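Putative restriction endonuclease domain-containing protein (PDB 3OT2) is of unknown function but is probably a nuclease of the Uma2 (DUF820) family, in the PD-(D/E)XK clan. Local coordinates at residues E22-Y27 and I33-P38; F66-C71 and S77-I82. One frame throughout, in Å; residues are numbered along the deposited sequence.

Interaction 1 (E22-Y27 and I33-P38); sequences EPASEY and IQKPMP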
loop_
_atom_site.group_PDB
_atom_site.type_symbol
_atom_site.label_atom_id
_atom_site.label_comp_id
_atom_site.label_asym_id
_atom_site.label_seq_id
_atom_site.Cartn_x
_atom_site.Cartn_y
_atom_site.Cartn_z
ATOM N N GLU A 22 13.238 16.257 16.502
ATOM C CA GLU A 22 13.363 14.856 16.926
ATOM C C GLU A 22 11.998 14.364 17.394
ATOM O O GLU A 22 11.519 14.829 18.436
ATOM C CB GLU A 22 14.429 14.630 18.005
ATOM C CG GLU A 22 15.324 13.422 17.733
ATOM C CD GLU A 22 14.677 12.046 17.743
ATOM O OE1 GLU A 22 14.071 11.675 18.778
ATOM O OE2 GLU A 22 14.813 11.318 16.731
ATOM N N PRO A 23 11.310 13.497 16.600
ATOM C CA PRO A 23 11.735 12.879 15.325
ATOM C C PRO A 23 11.801 13.897 14.183
ATOM O O PRO A 23 11.211 14.978 14.284
ATOM C CB PRO A 23 10.654 11.809 15.072
ATOM C CG PRO A 23 9.947 11.639 16.375
ATOM C CD PRO A 23 9.981 13.000 16.991
ATOM N N ALA A 24 12.538 13.558 13.102
ATOM C CA ALA A 24 12.716 14.448 11.956
ATOM C C ALA A 24 11.387 14.820 11.273
ATOM O O ALA A 24 10.395 14.090 11.365
ATOM C CB ALA A 24 13.657 13.813 10.955
ATOM N N SER A 25 11.374 15.992 10.635
ATOM C CA SER A 25 10.223 16.497 9.906
ATOM C C SER A 25 10.410 16.301 8.408
ATOM O O SER A 25 11.497 16.529 7.859
ATOM C CB SER A 25 9.979 17.966 10.218
ATOM O OG SER A 25 9.619 18.113 11.580
ATOM N N GLU A 26 9.336 15.882 7.756
ATOM C CA GLU A 26 9.301 15.700 6.320
ATOM C C GLU A 26 8.439 16.775 5.705
ATOM O O GLU A 26 7.522 17.289 6.359
ATOM C CB GLU A 26 8.776 14.307 5.946
ATOM C CG GLU A 26 9.646 13.174 6.454
ATOM C CD GLU A 26 9.245 11.792 5.972
ATOM O OE1 GLU A 26 8.093 11.386 6.226
ATOM O OE2 GLU A 26 10.096 11.085 5.390
ATOM N N TYR A 27 8.760 17.149 4.468
ATOM C CA TYR A 27 7.996 18.119 3.683
ATOM C C TYR A 27 7.410 17.341 2.504
ATOM O O TYR A 27 8.139 16.948 1.584
ATOM C CB TYR A 27 8.868 19.311 3.259
ATOM C CG TYR A 27 8.131 20.345 2.436
ATOM C CD1 TYR A 27 7.437 21.387 3.046
ATOM C CD2 TYR A 27 8.163 20.307 1.046
ATOM C CE1 TYR A 27 6.771 22.356 2.290
ATOM C CE2 TYR A 27 7.504 21.268 0.282
ATOM C CZ TYR A 27 6.820 22.298 0.909
ATOM O OH TYR A 27 6.152 23.224 0.149
ATOM N N ILE A 33 5.202 17.196 8.058
ATOM C CA ILE A 33 4.765 16.044 8.840
ATOM C C ILE A 33 5.964 15.488 9.586
ATOM O O ILE A 33 6.974 15.109 8.977
ATOM C CB ILE A 33 4.054 14.932 8.002
ATOM C CG1 ILE A 33 2.897 15.497 7.143
ATOM C CG2 ILE A 33 3.548 13.788 8.923
ATOM C CD1 ILE A 33 2.578 14.693 5.906
ATOM N N GLN A 34 5.843 15.433 10.909
ATOM C CA GLN A 34 6.889 14.893 11.765
ATOM C C GLN A 34 6.822 13.376 11.746
ATOM O O GLN A 34 5.726 12.815 11.770
ATOM C CB GLN A 34 6.728 15.437 13.173
ATOM C CG GLN A 34 7.985 15.302 14.012
ATOM C CD GLN A 34 7.899 16.005 15.344
ATOM O OE1 GLN A 34 6.842 16.489 15.771
ATOM N NE2 GLN A 34 9.028 16.077 16.022
ATOM N N LYS A 35 7.993 12.711 11.688
ATOM C CA LYS A 35 8.097 11.247 11.671
ATOM C C LYS A 35 7.623 10.653 13.017
ATOM O O LYS A 35 7.588 11.389 14.000
ATOM C CB LYS A 35 9.554 10.812 11.384
ATOM C CG LYS A 35 9.936 10.840 9.915
ATOM C CD LYS A 35 11.333 10.252 9.687
ATOM C CE LYS A 35 11.376 8.749 9.906
ATOM N NZ LYS A 35 12.628 8.151 9.390
ATOM N N PRO A 36 7.252 9.346 13.103
ATOM C CA PRO A 36 6.810 8.813 14.405
ATOM C C PRO A 36 7.961 8.696 15.404
ATOM O O PRO A 36 9.139 8.686 15.031
ATOM C CB PRO A 36 6.219 7.431 14.055
ATOM C CG PRO A 36 6.728 7.090 12.771
ATOM C CD PRO A 36 7.171 8.309 12.048
HETATM N N MSE A 37 7.609 8.634 16.685
HETATM C CA MSE A 37 8.574 8.488 17.767
HETATM C C MSE A 37 9.253 7.111 17.656
HETATM O O MSE A 37 8.593 6.150 17.233
HETATM C CB MSE A 37 7.862 8.655 19.123
HETATM C CG MSE A 37 7.370 10.079 19.374
HETATM SE SE MSE A 37 8.862 11.245 19.861
HETATM C CE MSE A 37 9.258 10.484 21.595
ATOM N N PRO A 38 10.573 6.992 17.958
ATOM C CA PRO A 38 11.211 5.667 17.927
ATOM C C PRO A 38 10.511 4.667 18.864
ATOM O O PRO A 38 10.012 5.044 19.914
ATOM C CB PRO A 38 12.644 5.953 18.404
ATOM C CG PRO A 38 12.848 7.410 18.120
ATOM C CD PRO A 38 11.518 8.018 18.443
HETATM O O HOH W 1 6.740 12.295 8.502
#
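The Q34 carboxamide has the carbonyl oxygen of P23 at its edge: NE2 donates to P23 O at 3.0 Å, in the amide plane, meeting a lone pair at 136° to the C=O bond. The Q34 chain, with CG anti to its own N (chi1 -162°) and extended beyond, crosses the P23 ring at about a right angle, NE2 coming 3.4 Å from P23 CD. On this ring, CB lies 3.3 Å from K35 O and CG equally near P36 O, while CD touches the selenium of M37, a selenomethionine, at 3.5 Å. The peptide bond before P23 is cis, which probably helps set the ring against 34-37. With an alanine here, the selenium of M37 would probably lose the CD and CG it touches and Q34 the ring it crosses, though the amide's bond to the backbone carbonyl could remain, and the cis bond is likely to be disfavoured. Beyond P23 the chains pair as an antiparallel hairpin: K35 N donates almost straight to A24 O (2.8 Å), and E26 and I33 exchange both backbone bonds. The E26 chain reaches past K35 CG to a water that donates to both E26 OE1 and I33 O, at 2.8 Å from the carboxylate, while OE2 accepts from V79 N. S25 OG turns to T21 OG1. K35 bends at chi3, its amine leading away to E68. Ring contacts to backbone carbonyls and to the selenium, one side-chain amide bond and the main-chain bonds thus close the hairpin, while the K35 amine and one E26 oxygen serve 66-71 and 77-82 and the other holds the water.

Interaction 2 (F66-C71 and S77-I82); sequences FLELRC and STVPDI. With EDO (1,2-ethanediol), chain I.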
loop_
_atom_site.group_PDB
_atom_site.type_symbol
_atom_site.label_atom_id
_atom_site.label_comp_id
_atom_site.label_asym_id
_atom_site.label_seq_id
_atom_site.Cartn_x
_atom_site.Cartn_y
_atom_site.Cartn_z
ATOM N N PHE A 66 22.307 4.131 4.803
ATOM C CA PHE A 66 22.316 5.202 5.800
ATOM C C PHE A 66 21.043 5.206 6.605
ATOM O O PHE A 66 19.958 5.043 6.052
ATOM C CB PHE A 66 22.462 6.581 5.124
ATOM C CG PHE A 66 23.650 6.758 4.226
ATOM C CD1 PHE A 66 24.867 7.184 4.739
ATOM C CD2 PHE A 66 23.549 6.517 2.859
ATOM C CE1 PHE A 66 25.959 7.350 3.904
ATOM C CE2 PHE A 66 24.647 6.666 2.027
ATOM C CZ PHE A 66 25.844 7.092 2.550
ATOM N N LEU A 67 21.181 5.426 7.910
ATOM C CA LEU A 67 20.077 5.559 8.845
ATOM C C LEU A 67 19.578 6.969 8.852
ATOM O O LEU A 67 20.386 7.886 9.039
ATOM C CB LEU A 67 20.563 5.230 10.275
ATOM C CG LEU A 67 20.532 3.786 10.714
ATOM C CD1 LEU A 67 21.359 3.585 11.952
ATOM C CD2 LEU A 67 19.162 3.387 11.079
ATOM N N GLU A 68 18.247 7.163 8.733
ATOM C CA GLU A 68 17.619 8.473 8.913
ATOM C C GLU A 68 18.336 9.629 8.154
ATOM O O GLU A 68 18.587 10.692 8.732
ATOM C CB GLU A 68 17.574 8.813 10.414
ATOM C CG GLU A 68 16.864 7.797 11.299
ATOM C CD GLU A 68 15.362 7.730 11.129
ATOM O OE1 GLU A 68 14.772 8.756 10.734
ATOM O OE2 GLU A 68 14.768 6.665 11.419
ATOM N N LEU A 69 18.621 9.433 6.860
ATOM C CA LEU A 69 19.269 10.446 6.039
ATOM C C LEU A 69 18.205 11.249 5.276
ATOM O O LEU A 69 17.286 10.659 4.701
ATOM C CB LEU A 69 20.251 9.759 5.063
ATOM C CG LEU A 69 20.937 10.625 4.014
ATOM C CD1 LEU A 69 22.032 11.509 4.644
ATOM C CD2 LEU A 69 21.515 9.766 2.905
ATOM N N ARG A 70 18.322 12.593 5.278
ATOM C CA ARG A 70 17.385 13.443 4.553
ATOM C C ARG A 70 17.673 13.403 3.051
ATOM O O ARG A 70 18.817 13.565 2.633
ATOM C CB ARG A 70 17.417 14.882 5.087
ATOM C CG ARG A 70 16.524 15.859 4.310
ATOM C CD ARG A 70 16.336 17.202 5.023
ATOM N NE ARG A 70 15.892 17.035 6.407
ATOM C CZ ARG A 70 14.632 16.825 6.769
ATOM N NH1 ARG A 70 13.665 16.794 5.857
ATOM N NH2 ARG A 70 14.329 16.642 8.043
ATOM N N CYS A 71 16.632 13.154 2.255
ATOM C CA CYS A 71 16.680 13.140 0.800
ATOM C C CYS A 71 15.689 14.161 0.285
ATOM O O CYS A 71 14.491 14.039 0.552
ATOM C CB CYS A 71 16.401 11.741 0.258
ATOM S SG CYS A 71 17.669 10.525 0.710
ATOM N N SER A 77 10.968 16.818 0.757
ATOM C CA SER A 77 12.145 16.609 1.603
ATOM C C SER A 77 11.794 15.541 2.631
ATOM O O SER A 77 11.027 15.801 3.559
ATOM C CB SER A 77 12.599 17.907 2.258
ATOM O OG SER A 77 13.783 17.625 2.976
ATOM N N THR A 78 12.297 14.319 2.421
ATOM C CA THR A 78 11.934 13.173 3.246
ATOM C C THR A 78 13.130 12.556 3.962
ATOM O O THR A 78 14.282 12.828 3.630
ATOM C CB THR A 78 11.218 12.102 2.397
ATOM O OG1 THR A 78 12.043 11.711 1.295
ATOM C CG2 THR A 78 9.844 12.574 1.898
ATOM N N VAL A 79 12.829 11.737 4.972
ATOM C CA VAL A 79 13.823 11.053 5.786
ATOM C C VAL A 79 13.441 9.568 5.841
ATOM O O VAL A 79 12.864 9.122 6.839
ATOM C CB VAL A 79 13.988 11.680 7.201
ATOM C CG1 VAL A 79 15.181 11.063 7.937
ATOM C CG2 VAL A 79 14.141 13.196 7.136
ATOM N N PRO A 80 13.773 8.770 4.796
ATOM C CA PRO A 80 13.454 7.339 4.847
ATOM C C PRO A 80 14.125 6.697 6.057
ATOM O O PRO A 80 15.204 7.148 6.449
ATOM C CB PRO A 80 14.044 6.799 3.532
ATOM C CG PRO A 80 14.067 7.959 2.629
ATOM C CD PRO A 80 14.442 9.114 3.525
ATOM N N ASP A 81 13.504 5.657 6.645
ATOM C CA ASP A 81 14.125 4.963 7.771
ATOM C C ASP A 81 15.556 4.510 7.375
ATOM O O ASP A 81 16.506 4.688 8.151
ATOM C CB ASP A 81 13.260 3.768 8.218
ATOM C CG ASP A 81 11.988 4.143 8.962
ATOM O OD1 ASP A 81 11.922 5.282 9.512
ATOM O OD2 ASP A 81 11.077 3.293 9.034
ATOM N N ILE A 82 15.697 3.946 6.151
ATOM C CA ILE A 82 16.992 3.515 5.578
ATOM C C ILE A 82 17.015 3.926 4.122
ATOM O O ILE A 82 16.073 3.651 3.394
ATOM C CB ILE A 82 17.279 2.003 5.728
ATOM C CG1 ILE A 82 17.157 1.540 7.197
ATOM C CG2 ILE A 82 18.652 1.608 5.123
ATOM C CD1 ILE A 82 16.874 0.090 7.339
HETATM C C1 EDO I . 18.841 14.277 9.521
HETATM O O1 EDO I . 19.169 15.214 8.498
HETATM C C2 EDO I . 17.401 13.853 9.322
HETATM O O2 EDO I . 17.062 12.959 10.383
HETATM O O HOH W 2 17.249 7.949 4.998
HETATM O O HOH W 3 11.920 13.304 -0.855
#
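C71 and T78 are an antiparallel hydrogen-bonded pair, C71 N to T78 O at 2.7 Å and T78 N to C71 O at 2.9 Å, and at the other end L67 faces I82 as a non-hydrogen-bonded pair. Regular pairing lapses in between. E68, in the left-handed region, sends its N straight to D81 O, though from above the carbonyl plane and off its lone pairs; beside it one water donates to both L69 O and P80 O, bridging the interrupted ladder. R70, its CG anti to the backbone N (chi1 176°), bends at chi3 so that NH1 reaches S77 OG at 3.0 Å in the guanidinium plane, while V79 CG2 sits 3.5 Å above one face, toward the rim. NE pairs with E20 and NH2 with S25 O, fixing the flat group from several directions. The other V79 methyl, CG1, packs on the E68 carbonyl carbon at 3.5 Å. The side chains of E68 and D81 run side by side, their carboxylates turned about 51° apart, with OE2 3.7 Å from OD1; K35 bridges the two like charges, Q46 binds E68 and H42 binds D81. P80 and D81 are consistent with the PD of the PD-(D/E)XK motif. A 1,2-ethanediol, probably from the crystallisation liquor, donates a weak bond to E68 O. L67 and I82 lean on helix 40-57, I82 bonds through its backbone to I110 of strand 108-112, C71 touches strand 82-86, and S77 and T78 rest against strand 25-28, where the central mixed sheet gives way to the small sheet 71-73/76-78.

How the interactions relate
The two contacts follow one another along the chain, interaction 1 closing before interaction 2 opens, with helix 40-57 between them; their centres lie 11 Å apart. Interaction 1 belongs to the hairpin of strands 25-28 and 31-34. Interaction 2 runs from the strand 63-67 end of the six-stranded sheet to the small pair 71-73/76-78. They touch directly: the side chains of K35 and E26 reach across to interaction 2, E26 packing on T78, while a backbone bond joins Y27 to S77. This fastens the hairpin beside the likely PD motif of a probable nuclease core. S25 and R70, one from each contact, also line the pocket holding 1,4-butanediol.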